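Local coordinates for nisin biosynthesis protein NisC (Lactococcus lactis subsp. lactis, PDB 2G02), which catalyses the zinc-dependent formation of the thioether (lanthionine and methyllanthionine) rings of the lantibiotic nisin, at residues A[119-124]-A[160-165]; A[126-131]-A[183-188]; A[251-256]-A[268-273]; A[303-308]-A[341-346]. All blocks are in the same frame, centred on the assembly; numbering follows the deposited sequence.

Contact 1: residues A[119-124]-A[160-165]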
loop_
_atom_site.group_PDB
_atom_site.type_symbol
_atom_site.label_atom_id
_atom_site.label_comp_id
_atom_site.label_asym_id
_atom_site.label_seq_id
_atom_site.Cartn_x
_atom_site.Cartn_y
_atom_site.Cartn_z
ATOM N N GLU A 119 -1.785 -2.010 21.970
ATOM C CA GLU A 119 -0.826 -2.918 22.588
ATOM C C GLU A 119 0.567 -2.869 21.946
ATOM O O GLU A 119 1.564 -2.998 22.631
ATOM C CB GLU A 119 -1.381 -4.349 22.597
ATOM C CG GLU A 119 -0.516 -5.380 23.303
ATOM C CD GLU A 119 -0.287 -5.059 24.771
ATOM O OE1 GLU A 119 -1.054 -4.257 25.357
ATOM O OE2 GLU A 119 0.668 -5.623 25.346
ATOM N N LYS A 120 0.641 -2.666 20.638
ATOM C CA LYS A 120 1.939 -2.583 19.962
ATOM C C LYS A 120 2.693 -1.298 20.291
ATOM O O LYS A 120 3.916 -1.313 20.397
ATOM C CB LYS A 120 1.785 -2.714 18.445
ATOM C CG LYS A 120 3.059 -3.195 17.740
ATOM C CD LYS A 120 3.182 -4.751 17.735
ATOM C CE LYS A 120 4.494 -5.246 17.069
ATOM N NZ LYS A 120 4.905 -4.461 15.834
ATOM N N ILE A 121 1.966 -0.195 20.444
ATOM C CA ILE A 121 2.586 1.085 20.794
ATOM C C ILE A 121 3.108 1.093 22.239
ATOM O O ILE A 121 4.189 1.624 22.510
ATOM C CB ILE A 121 1.637 2.288 20.529
ATOM C CG1 ILE A 121 1.442 2.472 19.019
ATOM C CG2 ILE A 121 2.175 3.564 21.177
ATOM C CD1 ILE A 121 0.451 3.539 18.637
ATOM N N GLU A 122 2.353 0.479 23.150
ATOM C CA GLU A 122 2.769 0.387 24.548
ATOM C C GLU A 122 4.093 -0.339 24.701
ATOM O O GLU A 122 4.973 0.116 25.431
ATOM C CB GLU A 122 1.708 -0.317 25.395
ATOM C CG GLU A 122 0.697 0.620 26.044
ATOM C CD GLU A 122 1.270 1.442 27.209
ATOM O OE1 GLU A 122 2.464 1.284 27.554
ATOM O OE2 GLU A 122 0.507 2.252 27.788
ATOM N N GLY A 123 4.231 -1.459 24.002
ATOM C CA GLY A 123 5.397 -2.322 24.168
ATOM C C GLY A 123 6.575 -2.004 23.267
ATOM O O GLY A 123 7.541 -2.767 23.220
ATOM N N PHE A 124 6.503 -0.874 22.570
ATOM C CA PHE A 124 7.491 -0.511 21.562
ATOM C C PHE A 124 8.872 -0.102 22.132
ATOM O O PHE A 124 8.957 0.791 22.975
ATOM C CB PHE A 124 6.889 0.595 20.685
ATOM C CG PHE A 124 7.833 1.177 19.687
ATOM C CD1 PHE A 124 8.227 0.448 18.573
ATOM C CD2 PHE A 124 8.299 2.470 19.840
ATOM C CE1 PHE A 124 9.091 0.987 17.635
ATOM C CE2 PHE A 124 9.158 3.019 18.912
ATOM C CZ PHE A 124 9.558 2.269 17.795
ATOM N N ILE A 160 -5.182 9.506 16.286
ATOM C CA ILE A 160 -4.204 10.495 16.723
ATOM C C ILE A 160 -3.085 9.855 17.532
ATOM O O ILE A 160 -1.976 10.391 17.619
ATOM C CB ILE A 160 -4.887 11.584 17.569
ATOM C CG1 ILE A 160 -5.885 12.365 16.722
ATOM C CG2 ILE A 160 -3.879 12.546 18.165
ATOM C CD1 ILE A 160 -7.096 12.826 17.546
ATOM N N LEU A 161 -3.374 8.719 18.151
ATOM C CA LEU A 161 -2.358 8.020 18.899
ATOM C C LEU A 161 -1.286 7.542 17.927
ATOM O O LEU A 161 -0.089 7.695 18.193
ATOM C CB LEU A 161 -2.967 6.850 19.655
ATOM C CG LEU A 161 -1.967 5.908 20.322
ATOM C CD1 LEU A 161 -1.440 6.542 21.613
ATOM C CD2 LEU A 161 -2.620 4.552 20.612
ATOM N N ILE A 162 -1.741 6.978 16.804
ATOM C CA ILE A 162 -0.902 6.456 15.756
ATOM C C ILE A 162 -0.181 7.584 15.014
ATOM O O ILE A 162 1.020 7.499 14.729
ATOM C CB ILE A 162 -1.777 5.699 14.724
ATOM C CG1 ILE A 162 -2.425 4.472 15.359
ATOM C CG2 ILE A 162 -0.975 5.314 13.490
ATOM C CD1 ILE A 162 -3.411 3.766 14.461
ATOM N N ILE A 163 -0.933 8.627 14.680
ATOM C CA ILE A 163 -0.389 9.794 13.991
ATOM C C ILE A 163 0.763 10.397 14.789
ATOM O O ILE A 163 1.852 10.626 14.230
ATOM C CB ILE A 163 -1.515 10.831 13.690
ATOM C CG1 ILE A 163 -2.308 10.385 12.456
ATOM C CG2 ILE A 163 -0.979 12.267 13.509
ATOM C CD1 ILE A 163 -3.711 10.973 12.405
ATOM N N ASN A 164 0.544 10.627 16.089
ATOM C CA ASN A 164 1.614 11.167 16.937
ATOM C C ASN A 164 2.800 10.230 16.982
ATOM O O ASN A 164 3.942 10.671 16.927
ATOM C CB ASN A 164 1.142 11.476 18.367
ATOM C CG ASN A 164 0.177 12.651 18.427
ATOM O OD1 ASN A 164 0.177 13.520 17.543
ATOM N ND2 ASN A 164 -0.663 12.683 19.468
ATOM N N PHE A 165 2.523 8.938 17.077
ATOM C CA PHE A 165 3.572 7.936 17.151
ATOM C C PHE A 165 4.441 7.955 15.891
ATOM O O PHE A 165 5.667 8.055 15.981
ATOM C CB PHE A 165 2.956 6.561 17.368
ATOM C CG PHE A 165 3.951 5.463 17.423
ATOM C CD1 PHE A 165 4.687 5.235 18.585
ATOM C CD2 PHE A 165 4.157 4.645 16.316
ATOM C CE1 PHE A 165 5.619 4.214 18.645
ATOM C CE2 PHE A 165 5.088 3.626 16.361
ATOM C CZ PHE A 165 5.825 3.404 17.539
#
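F124 and F165 form an edge-to-face (T-shaped) pair: the ring centroids lie 4.8 Å apart, the planes stand at 80°, and it is F165 that presents its edge. Its CZ points at the middle of the F124 face, and the neighbouring CE1 comes within 3.4 Å of F124 CD2. The pair ties the loop leaving helix 100-122 to helix 156-168, two helices of the alpha/alpha toroid fold of the LanC family.

The face of the F165 ring is used as well. I121 CG1 sits over its centre, 4.2 Å from the centroid and only 11° from the normal, a CH-pi contact, while the other branch of I121 brings CG2 to 4.0 Å from F165 CD1. Beyond the ring the CD1 methyl of I121 carries on toward helix 156-168 and meets L161 CG at 3.8 Å, the two side chains approaching tip to tip. This reach follows from the torsions of I121: CG1 lies anti to the carbonyl carbon (chi1 -69°), and the chain then runs on extended to CD1. No hydrogen bond crosses the contact; what joins the two segments is apolar and aromatic.

In the next shell, L140 of helix 140-147 touches both I121 and F165, and L147 of the same helix touches I162. D133 and L169 lie against F124, and N164 OD1 is hydrogen-bonded to N225 ND2. At the helix end, where G123 departs from helical geometry, a weak backbone bond of 3.4 Å runs from F124 N to I121 O.

Contact 2: residues A[126-131]-A[183-188]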
loop_
_atom_site.group_PDB
_atom_site.type_symbol
_atom_site.label_atom_id
_atom_site.label_comp_id
_atom_site.label_asym_id
_atom_site.label_seq_id
_atom_site.Cartn_x
_atom_site.Cartn_y
_atom_site.Cartn_z
ATOM N N LEU A 126 12.293 1.557 20.867
ATOM C CA LEU A 126 12.857 2.335 19.768
ATOM C C LEU A 126 14.234 1.892 19.244
ATOM O O LEU A 126 14.498 2.003 18.056
ATOM C CB LEU A 126 12.860 3.826 20.121
ATOM C CG LEU A 126 13.546 4.839 19.197
ATOM C CD1 LEU A 126 12.919 4.835 17.827
ATOM C CD2 LEU A 126 13.453 6.221 19.809
ATOM N N GLU A 127 15.130 1.408 20.093
ATOM C CA GLU A 127 16.388 0.910 19.520
ATOM C C GLU A 127 16.277 -0.558 19.081
ATOM O O GLU A 127 17.281 -1.258 18.897
ATOM C CB GLU A 127 17.656 1.261 20.335
ATOM C CG GLU A 127 17.467 1.581 21.812
ATOM C CD GLU A 127 17.577 0.355 22.704
ATOM O OE1 GLU A 127 17.051 -0.711 22.306
ATOM O OE2 GLU A 127 18.181 0.458 23.804
ATOM N N ASN A 128 15.030 -0.990 18.884
ATOM C CA ASN A 128 14.723 -2.237 18.183
ATOM C C ASN A 128 13.818 -2.010 16.970
ATOM O O ASN A 128 13.179 -2.945 16.458
ATOM C CB ASN A 128 14.103 -3.261 19.133
ATOM C CG ASN A 128 15.144 -4.071 19.894
ATOM O OD1 ASN A 128 16.340 -4.040 19.585
ATOM N ND2 ASN A 128 14.685 -4.811 20.896
ATOM N N ILE A 129 13.773 -0.763 16.506
ATOM C CA ILE A 129 12.890 -0.372 15.401
ATOM C C ILE A 129 13.200 -1.127 14.095
ATOM O O ILE A 129 14.345 -1.197 13.640
ATOM C CB ILE A 129 12.863 1.172 15.197
ATOM C CG1 ILE A 129 11.762 1.577 14.195
ATOM C CG2 ILE A 129 14.251 1.702 14.817
ATOM C CD1 ILE A 129 11.510 3.067 14.125
ATOM N N THR A 130 12.147 -1.699 13.523
ATOM C CA THR A 130 12.216 -2.507 12.317
ATOM C C THR A 130 10.997 -2.141 11.438
ATOM O O THR A 130 9.944 -1.768 11.971
ATOM C CB THR A 130 12.200 -4.000 12.697
ATOM O OG1 THR A 130 12.277 -4.803 11.514
ATOM C CG2 THR A 130 10.934 -4.362 13.495
ATOM N N PRO A 131 11.127 -2.235 10.093
ATOM C CA PRO A 131 10.030 -1.678 9.269
ATOM C C PRO A 131 8.593 -2.166 9.569
ATOM O O PRO A 131 7.679 -1.341 9.544
ATOM C CB PRO A 131 10.478 -1.968 7.832
ATOM C CG PRO A 131 11.981 -2.092 7.936
ATOM C CD PRO A 131 12.213 -2.775 9.253
ATOM N N SER A 183 21.420 -2.589 11.385
ATOM C CA SER A 183 21.670 -3.702 10.460
ATOM C C SER A 183 21.008 -5.019 10.870
ATOM O O SER A 183 20.528 -5.778 10.021
ATOM C CB SER A 183 23.173 -3.921 10.312
ATOM O OG SER A 183 23.444 -4.762 9.212
ATOM N N GLU A 184 20.993 -5.281 12.174
ATOM C CA GLU A 184 20.399 -6.499 12.721
ATOM C C GLU A 184 18.869 -6.425 12.748
ATOM O O GLU A 184 18.201 -7.425 12.983
ATOM C CB GLU A 184 20.973 -6.812 14.120
ATOM C CG GLU A 184 20.586 -5.821 15.249
ATOM C CD GLU A 184 21.631 -4.722 15.519
ATOM O OE1 GLU A 184 22.288 -4.253 14.559
ATOM O OE2 GLU A 184 21.779 -4.319 16.700
ATOM N N ASN A 185 18.334 -5.229 12.512
ATOM C CA ASN A 185 16.885 -4.996 12.495
ATOM C C ASN A 185 16.273 -5.003 11.076
ATOM O O ASN A 185 15.083 -4.732 10.907
ATOM C CB ASN A 185 16.524 -3.676 13.203
ATOM C CG ASN A 185 16.732 -3.720 14.717
ATOM O OD1 ASN A 185 16.548 -4.750 15.375
ATOM N ND2 ASN A 185 17.085 -2.567 15.278
ATOM N N GLN A 186 17.091 -5.298 10.066
ATOM C CA GLN A 186 16.612 -5.407 8.688
ATOM C C GLN A 186 15.695 -6.627 8.546
ATOM O O GLN A 186 15.803 -7.580 9.311
ATOM C CB GLN A 186 17.777 -5.445 7.701
ATOM C CG GLN A 186 18.708 -4.213 7.765
ATOM C CD GLN A 186 18.138 -2.972 7.079
ATOM O OE1 GLN A 186 17.513 -3.063 6.028
ATOM N NE2 GLN A 186 18.365 -1.809 7.667
ATOM N N MET A 187 14.765 -6.563 7.593
ATOM C CA MET A 187 13.715 -7.577 7.437
ATOM C C MET A 187 14.230 -8.957 7.029
ATOM O O MET A 187 13.611 -9.969 7.358
ATOM C CB MET A 187 12.675 -7.107 6.428
ATOM C CG MET A 187 11.635 -6.177 7.005
ATOM S SD MET A 187 10.578 -5.503 5.723
ATOM C CE MET A 187 11.703 -4.363 4.917
ATOM N N SER A 188 15.348 -8.992 6.306
ATOM C CA SER A 188 15.908 -10.259 5.819
ATOM C C SER A 188 17.425 -10.352 5.968
ATOM O O SER A 188 18.115 -9.335 6.103
ATOM C CB SER A 188 15.488 -10.528 4.368
ATOM O OG SER A 188 16.069 -9.598 3.477
#
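T130 OG1 donates a hydrogen bond of 2.9 Å to N185 O, the one such bond between these segments. The C=O...donor angle is 155°, so the hydroxyl meets the carbonyl from near its outward end, slightly off its plane. The T130 side chain leaves the backbone toward 183-188, and its first torsion (chi1 -180°) sets OG1 opposite the backbone N. The bond joins two loops of the helical LanC fold: one between helices 100-122 and 140-147, the other, which includes a 3-10 turn at 183-185, between helices 156-168 and 189-194.

N185 buries the largest share of any single residue here. Its CB is 3.3 Å from I129 O, and the amide lies along the N128-I129 backbone, with ND2 3.7 Å from N128 C. ND2 is also near I129 O, but the angle is too poor for a hydrogen bond.

The apolar part lies at the other end, where the M187 chain, bent at its last torsion (chi3 -72°), reaches across the P131 ring and sets CE 3.8 Å from CG of the proline. M187 also touches H206, and its side chain is about 10 Å from the bound zinc ion. D133 OD2 accepts from T130 N, which ties down the backbone beside the hydroxyl, and S188 occupies the N-cap position of helix 189-194. Next to the hydroxyl bond, P131 CD comes to 3.8 Å from the same N185 O.

Contact 3: residues A[251-256]-A[268-273]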
loop_
_atom_site.group_PDB
_atom_site.type_symbol
_atom_site.label_atom_id
_atom_site.label_comp_id
_atom_site.label_asym_id
_atom_site.label_seq_id
_atom_site.Cartn_x
_atom_site.Cartn_y
_atom_site.Cartn_z
ATOM N N LEU A 251 15.573 10.077 -9.153
ATOM C CA LEU A 251 15.878 8.751 -8.582
ATOM C C LEU A 251 16.355 8.820 -7.145
ATOM O O LEU A 251 17.013 9.771 -6.750
ATOM C CB LEU A 251 16.882 7.981 -9.434
ATOM C CG LEU A 251 16.259 7.423 -10.709
ATOM C CD1 LEU A 251 17.322 7.230 -11.784
ATOM C CD2 LEU A 251 15.479 6.133 -10.468
ATOM N N TRP A 252 16.005 7.804 -6.366
ATOM C CA TRP A 252 16.453 7.717 -4.992
ATOM C C TRP A 252 16.927 6.313 -4.726
ATOM O O TRP A 252 16.388 5.374 -5.297
ATOM C CB TRP A 252 15.302 8.018 -4.058
ATOM C CG TRP A 252 14.926 9.441 -3.973
ATOM C CD1 TRP A 252 15.287 10.326 -2.984
ATOM C CD2 TRP A 252 14.061 10.167 -4.868
ATOM N NE1 TRP A 252 14.704 11.549 -3.211
ATOM C CE2 TRP A 252 13.958 11.488 -4.364
ATOM C CE3 TRP A 252 13.378 9.835 -6.056
ATOM C CZ2 TRP A 252 13.194 12.486 -5.008
ATOM C CZ3 TRP A 252 12.622 10.830 -6.705
ATOM C CH2 TRP A 252 12.546 12.144 -6.176
ATOM N N LYS A 253 17.920 6.157 -3.858
ATOM C CA LYS A 253 18.316 4.828 -3.400
ATOM C C LYS A 253 17.251 4.303 -2.451
ATOM O O LYS A 253 16.468 5.082 -1.907
ATOM C CB LYS A 253 19.665 4.856 -2.678
ATOM C CG LYS A 253 20.847 5.297 -3.537
ATOM C CD LYS A 253 22.188 4.742 -3.019
ATOM C CE LYS A 253 22.613 5.352 -1.699
ATOM N NZ LYS A 253 23.490 6.522 -1.937
ATOM N N ASP A 254 17.249 2.985 -2.253
ATOM C CA ASP A 254 16.323 2.288 -1.358
ATOM C C ASP A 254 16.537 2.651 0.106
ATOM O O ASP A 254 15.607 2.650 0.908
ATOM C CB ASP A 254 16.465 0.764 -1.533
ATOM C CG ASP A 254 15.776 0.236 -2.804
ATOM O OD1 ASP A 254 15.534 1.028 -3.742
ATOM O OD2 ASP A 254 15.476 -0.982 -2.868
ATOM N N GLY A 255 17.782 2.947 0.444
ATOM C CA GLY A 255 18.169 3.268 1.803
ATOM C C GLY A 255 19.311 4.264 1.849
ATOM O O GLY A 255 20.198 4.260 0.983
ATOM N N LEU A 256 19.279 5.120 2.869
ATOM C CA LEU A 256 20.332 6.090 3.114
ATOM C C LEU A 256 21.022 5.694 4.394
ATOM O O LEU A 256 20.364 5.315 5.356
ATOM C CB LEU A 256 19.742 7.485 3.247
ATOM C CG LEU A 256 19.114 8.027 1.969
ATOM C CD1 LEU A 256 18.256 9.222 2.305
ATOM C CD2 LEU A 256 20.175 8.358 0.919
ATOM N N ARG A 268 27.971 6.808 -1.490
ATOM C CA ARG A 268 28.077 5.586 -2.301
ATOM C C ARG A 268 26.830 5.362 -3.149
ATOM O O ARG A 268 25.715 5.672 -2.720
ATOM C CB ARG A 268 28.369 4.343 -1.440
ATOM C CG ARG A 268 29.728 4.331 -0.694
ATOM C CD ARG A 268 30.916 4.787 -1.560
ATOM N NE ARG A 268 32.204 4.256 -1.096
ATOM C CZ ARG A 268 32.910 4.722 -0.063
ATOM N NH1 ARG A 268 32.469 5.743 0.665
ATOM N NH2 ARG A 268 34.066 4.149 0.247
ATOM N N GLU A 269 27.017 4.816 -4.347
ATOM C CA GLU A 269 25.888 4.549 -5.245
ATOM C C GLU A 269 25.318 3.127 -5.120
ATOM O O GLU A 269 26.055 2.167 -4.851
ATOM C CB GLU A 269 26.248 4.875 -6.700
ATOM C CG GLU A 269 27.354 4.032 -7.307
ATOM C CD GLU A 269 27.781 4.553 -8.660
ATOM O OE1 GLU A 269 28.288 5.702 -8.728
ATOM O OE2 GLU A 269 27.610 3.815 -9.653
ATOM N N ALA A 270 24.003 3.015 -5.330
ATOM C CA ALA A 270 23.269 1.742 -5.213
ATOM C C ALA A 270 23.658 0.692 -6.268
ATOM O O ALA A 270 24.152 1.019 -7.364
ATOM C CB ALA A 270 21.764 1.986 -5.243
ATOM N N SER A 271 23.436 -0.573 -5.915
ATOM C CA SER A 271 23.623 -1.678 -6.840
ATOM C C SER A 271 22.330 -1.829 -7.657
ATOM O O SER A 271 22.377 -1.926 -8.895
ATOM C CB SER A 271 23.952 -2.964 -6.070
ATOM O OG SER A 271 24.900 -3.752 -6.763
ATOM N N PHE A 272 21.187 -1.800 -6.960
ATOM C CA PHE A 272 19.891 -2.041 -7.587
ATOM C C PHE A 272 18.846 -1.004 -7.168
ATOM O O PHE A 272 18.355 -1.030 -6.042
ATOM C CB PHE A 272 19.399 -3.442 -7.204
ATOM C CG PHE A 272 18.638 -4.155 -8.300
ATOM C CD1 PHE A 272 19.073 -5.404 -8.760
ATOM C CD2 PHE A 272 17.481 -3.591 -8.862
ATOM C CE1 PHE A 272 18.373 -6.080 -9.766
ATOM C CE2 PHE A 272 16.781 -4.249 -9.869
ATOM C CZ PHE A 272 17.222 -5.500 -10.322
ATOM N N ILE A 273 18.523 -0.078 -8.061
ATOM C CA ILE A 273 17.323 0.744 -7.912
ATOM C C ILE A 273 16.346 0.237 -8.963
ATOM O O ILE A 273 16.766 -0.190 -10.036
ATOM C CB ILE A 273 17.603 2.267 -8.091
ATOM C CG1 ILE A 273 18.719 2.727 -7.147
ATOM C CG2 ILE A 273 16.352 3.097 -7.811
ATOM C CD1 ILE A 273 19.308 4.103 -7.461
HETATM O O HOH W 1 18.862 1.244 -3.836
#
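Direct polar contact between the segments is concentrated at the end of K253. Its NZ donates to R268 O almost straight down the C=O direction, at 174°. The modelled length of 2.5 Å is short, and at 2.5 Å resolution its exact value should carry little weight. Bends at chi3 and chi4 turn the amino group onto this carbonyl. E260 OE2 is its second partner, in a salt bridge, so the ammonium spans a backbone oxygen and a carboxylate.

One water adds an indirect bridge: it accepts from D254 N at 2.9 Å and donates to F272 O at 3.2 Å, linking the two backbones where they do not meet themselves.

Van der Waals contact gathers round K253 and I273. The methylene part of K253 lies against A270, with CD 3.6 Å from A270 CB and 3.4 Å from A270 N. From the other segment, I273 turns its CG2 branch to W252 O at 3.4 Å, and the same methyl lies 4.1 Å from L251 CD2. The W252 side chain leaves the backbone away from 268-273, and its NE1 is hydrogen-bonded to Y239 O.

The two touching stretches run at 96° to each other, so they meet crosswise rather than pairing as strands. The backbone of 251-256 finds its partners in other parts of the chain: L251 bonds to L244, D254 to M202 and L256 to L200. The contact thus fastens a loop beside the small two-stranded antiparallel sheet 200-201/255-256 of this mainly helical LanC-family chain.

Contact 4: residues A[303-308]-A[341-346]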
loop_
_atom_site.group_PDB
_atom_site.type_symbol
_atom_site.label_atom_id
_atom_site.label_comp_id
_atom_site.label_asym_id
_atom_site.label_seq_id
_atom_site.Cartn_x
_atom_site.Cartn_y
_atom_site.Cartn_z
ATOM N N LYS A 303 6.024 18.365 -9.374
ATOM C CA LYS A 303 7.187 17.514 -9.376
ATOM C C LYS A 303 6.817 16.045 -9.314
ATOM O O LYS A 303 7.507 15.200 -9.906
ATOM C CB LYS A 303 8.136 17.852 -8.248
ATOM C CG LYS A 303 9.397 17.059 -8.370
ATOM C CD LYS A 303 10.499 17.579 -7.467
ATOM C CE LYS A 303 11.666 16.593 -7.438
ATOM N NZ LYS A 303 12.847 17.207 -6.822
ATOM N N ALA A 304 5.736 15.739 -8.596
ATOM C CA ALA A 304 5.275 14.361 -8.450
ATOM C C ALA A 304 5.047 13.817 -9.849
ATOM O O ALA A 304 5.450 12.707 -10.176
ATOM C CB ALA A 304 3.977 14.304 -7.639
ATOM N N GLU A 305 4.436 14.650 -10.678
ATOM C CA GLU A 305 4.147 14.313 -12.052
ATOM C C GLU A 305 5.384 13.954 -12.872
ATOM O O GLU A 305 5.379 12.974 -13.608
ATOM C CB GLU A 305 3.397 15.453 -12.691
ATOM C CG GLU A 305 2.226 14.972 -13.436
ATOM C CD GLU A 305 1.178 16.037 -13.609
ATOM O OE1 GLU A 305 0.306 15.829 -14.480
ATOM O OE2 GLU A 305 1.219 17.067 -12.891
ATOM N N LYS A 306 6.442 14.741 -12.712
ATOM C CA LYS A 306 7.711 14.509 -13.384
ATOM C C LYS A 306 8.401 13.262 -12.870
ATOM O O LYS A 306 9.046 12.563 -13.633
ATOM C CB LYS A 306 8.653 15.709 -13.201
ATOM C CG LYS A 306 8.186 17.010 -13.831
ATOM C CD LYS A 306 9.220 18.090 -13.549
ATOM C CE LYS A 306 8.638 19.496 -13.616
ATOM N NZ LYS A 306 8.164 19.884 -14.983
ATOM N N ILE A 307 8.310 13.009 -11.570
ATOM C CA ILE A 307 8.916 11.801 -10.999
ATOM C C ILE A 307 8.308 10.538 -11.615
ATOM O O ILE A 307 9.029 9.582 -11.941
ATOM C CB ILE A 307 8.775 11.757 -9.469
ATOM C CG1 ILE A 307 9.669 12.829 -8.838
ATOM C CG2 ILE A 307 9.108 10.357 -8.904
ATOM C CD1 ILE A 307 9.371 13.088 -7.373
ATOM N N LEU A 308 6.985 10.546 -11.778
ATOM C CA LEU A 308 6.255 9.390 -12.266
ATOM C C LEU A 308 6.422 9.263 -13.790
ATOM O O LEU A 308 6.642 8.162 -14.316
ATOM C CB LEU A 308 4.769 9.472 -11.871
ATOM C CG LEU A 308 3.871 8.368 -12.436
ATOM C CD1 LEU A 308 4.311 6.995 -11.936
ATOM C CD2 LEU A 308 2.422 8.642 -12.089
ATOM N N LEU A 341 -5.841 14.868 -10.699
ATOM C CA LEU A 341 -5.278 16.035 -11.381
ATOM C C LEU A 341 -5.880 16.326 -12.751
ATOM O O LEU A 341 -5.746 17.438 -13.270
ATOM C CB LEU A 341 -3.750 15.915 -11.492
ATOM C CG LEU A 341 -2.982 15.738 -10.170
ATOM C CD1 LEU A 341 -1.515 15.647 -10.480
ATOM C CD2 LEU A 341 -3.240 16.868 -9.182
ATOM N N ASN A 342 -6.573 15.344 -13.322
ATOM C CA ASN A 342 -7.090 15.449 -14.689
ATOM C C ASN A 342 -5.963 15.673 -15.674
ATOM O O ASN A 342 -6.129 16.347 -16.686
ATOM C CB ASN A 342 -8.165 16.547 -14.798
ATOM C CG ASN A 342 -9.386 16.230 -13.934
ATOM O OD1 ASN A 342 -9.676 16.928 -12.945
ATOM N ND2 ASN A 342 -10.068 15.129 -14.263
ATOM N N THR A 343 -4.808 15.096 -15.357
ATOM C CA THR A 343 -3.658 15.196 -16.223
ATOM C C THR A 343 -3.777 14.197 -17.374
ATOM O O THR A 343 -4.414 13.159 -17.242
ATOM C CB THR A 343 -2.345 15.031 -15.466
ATOM O OG1 THR A 343 -1.272 15.048 -16.407
ATOM C CG2 THR A 343 -2.295 13.724 -14.706
ATOM N N LYS A 344 -3.182 14.532 -18.512
ATOM C CA LYS A 344 -3.248 13.649 -19.664
ATOM C C LYS A 344 -1.877 13.058 -19.927
ATOM O O LYS A 344 -1.719 12.233 -20.808
ATOM C CB LYS A 344 -3.812 14.391 -20.878
ATOM C CG LYS A 344 -5.137 15.116 -20.579
ATOM C CD LYS A 344 -5.712 15.751 -21.822
ATOM C CE LYS A 344 -6.479 14.712 -22.640
ATOM N NZ LYS A 344 -6.540 15.087 -24.089
ATOM N N LYS A 345 -0.911 13.454 -19.102
ATOM C CA LYS A 345 0.481 13.013 -19.184
ATOM C C LYS A 345 0.749 11.513 -19.274
ATOM O O LYS A 345 1.830 11.130 -19.690
ATOM C CB LYS A 345 1.271 13.545 -17.986
ATOM C CG LYS A 345 2.017 14.851 -18.212
ATOM C CD LYS A 345 2.399 15.437 -16.854
ATOM C CE LYS A 345 3.085 16.800 -16.947
ATOM N NZ LYS A 345 2.328 17.762 -17.790
ATOM N N PHE A 346 -0.195 10.668 -18.870
ATOM C CA PHE A 346 0.065 9.236 -18.755
ATOM C C PHE A 346 -0.900 8.438 -19.619
ATOM O O PHE A 346 -0.924 7.192 -19.570
ATOM C CB PHE A 346 -0.026 8.776 -17.284
ATOM C CG PHE A 346 0.785 9.621 -16.326
ATOM C CD1 PHE A 346 2.174 9.475 -16.239
ATOM C CD2 PHE A 346 0.163 10.557 -15.513
ATOM C CE1 PHE A 346 2.932 10.260 -15.377
ATOM C CE2 PHE A 346 0.923 11.349 -14.645
ATOM C CZ PHE A 346 2.315 11.204 -14.590
#
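L308 and F346 make the close-fitting part of the contact. L308 CD2 lies over one face of the F346 ring, offset toward the rim, 3.9 Å from the centroid and 25° off the normal, which is CH-pi geometry; its nearest ring atom is CZ at 3.6 Å. The opposite face is covered by K345 CB, so the ring is sandwiched between a leucine methyl and the root of a lysine. C334 of helix 327-341 also touches both L308 and F346, and S285 of helix 281-295 touches L308.

E305 reaches over from helix 298-314, its chain extended beyond CG, and OE1 accepts a 2.6 Å hydrogen bond from T343 OG1. That hydroxyl also accepts from K345 N at 3.2 Å, with an N-H...O angle of 161°. This second bond makes an ST turn in the connection between helices 327-341 and 347-355, neighbours in the helical toroid of the LanC family; through T343, the turn is tied to a carboxylate of a third helix. The other carboxylate oxygen, OE2, has only an apolar neighbour across the contact, L341 CD1 at 3.9 Å.

The solvent side is held less specifically. Exposed K345 crosses E305 at about a right angle, touching it with its methylenes: CD is 3.2 Å from E305 OE1. Its ammonium stops short of a salt bridge, with NZ 4.3 Å from OE1, near enough that its charge would probably still favour the ionised carboxylate.

Contacts 1 and 2 alternate along the chain and touch in space: F124 CZ lies 4.2 Å from I129 CD1, and L169 packs on both of these residues. Contacts 3 and 4 follow in series and are joined by W252, whose CH2 is 3.5 Å from I307 CD1. Between these two pairs the closest approach is from contact 2 to contact 3, about 8 Å between nearest atoms and 19 Å between centres; Y195 spans part of it, touching Q186 and D254. These two lie near the zinc ion, though not at it: the side chains of M187 and D254 are about 10 and 9 Å from the metal. Contacts 1 and 4 are furthest apart, 35 Å between centres.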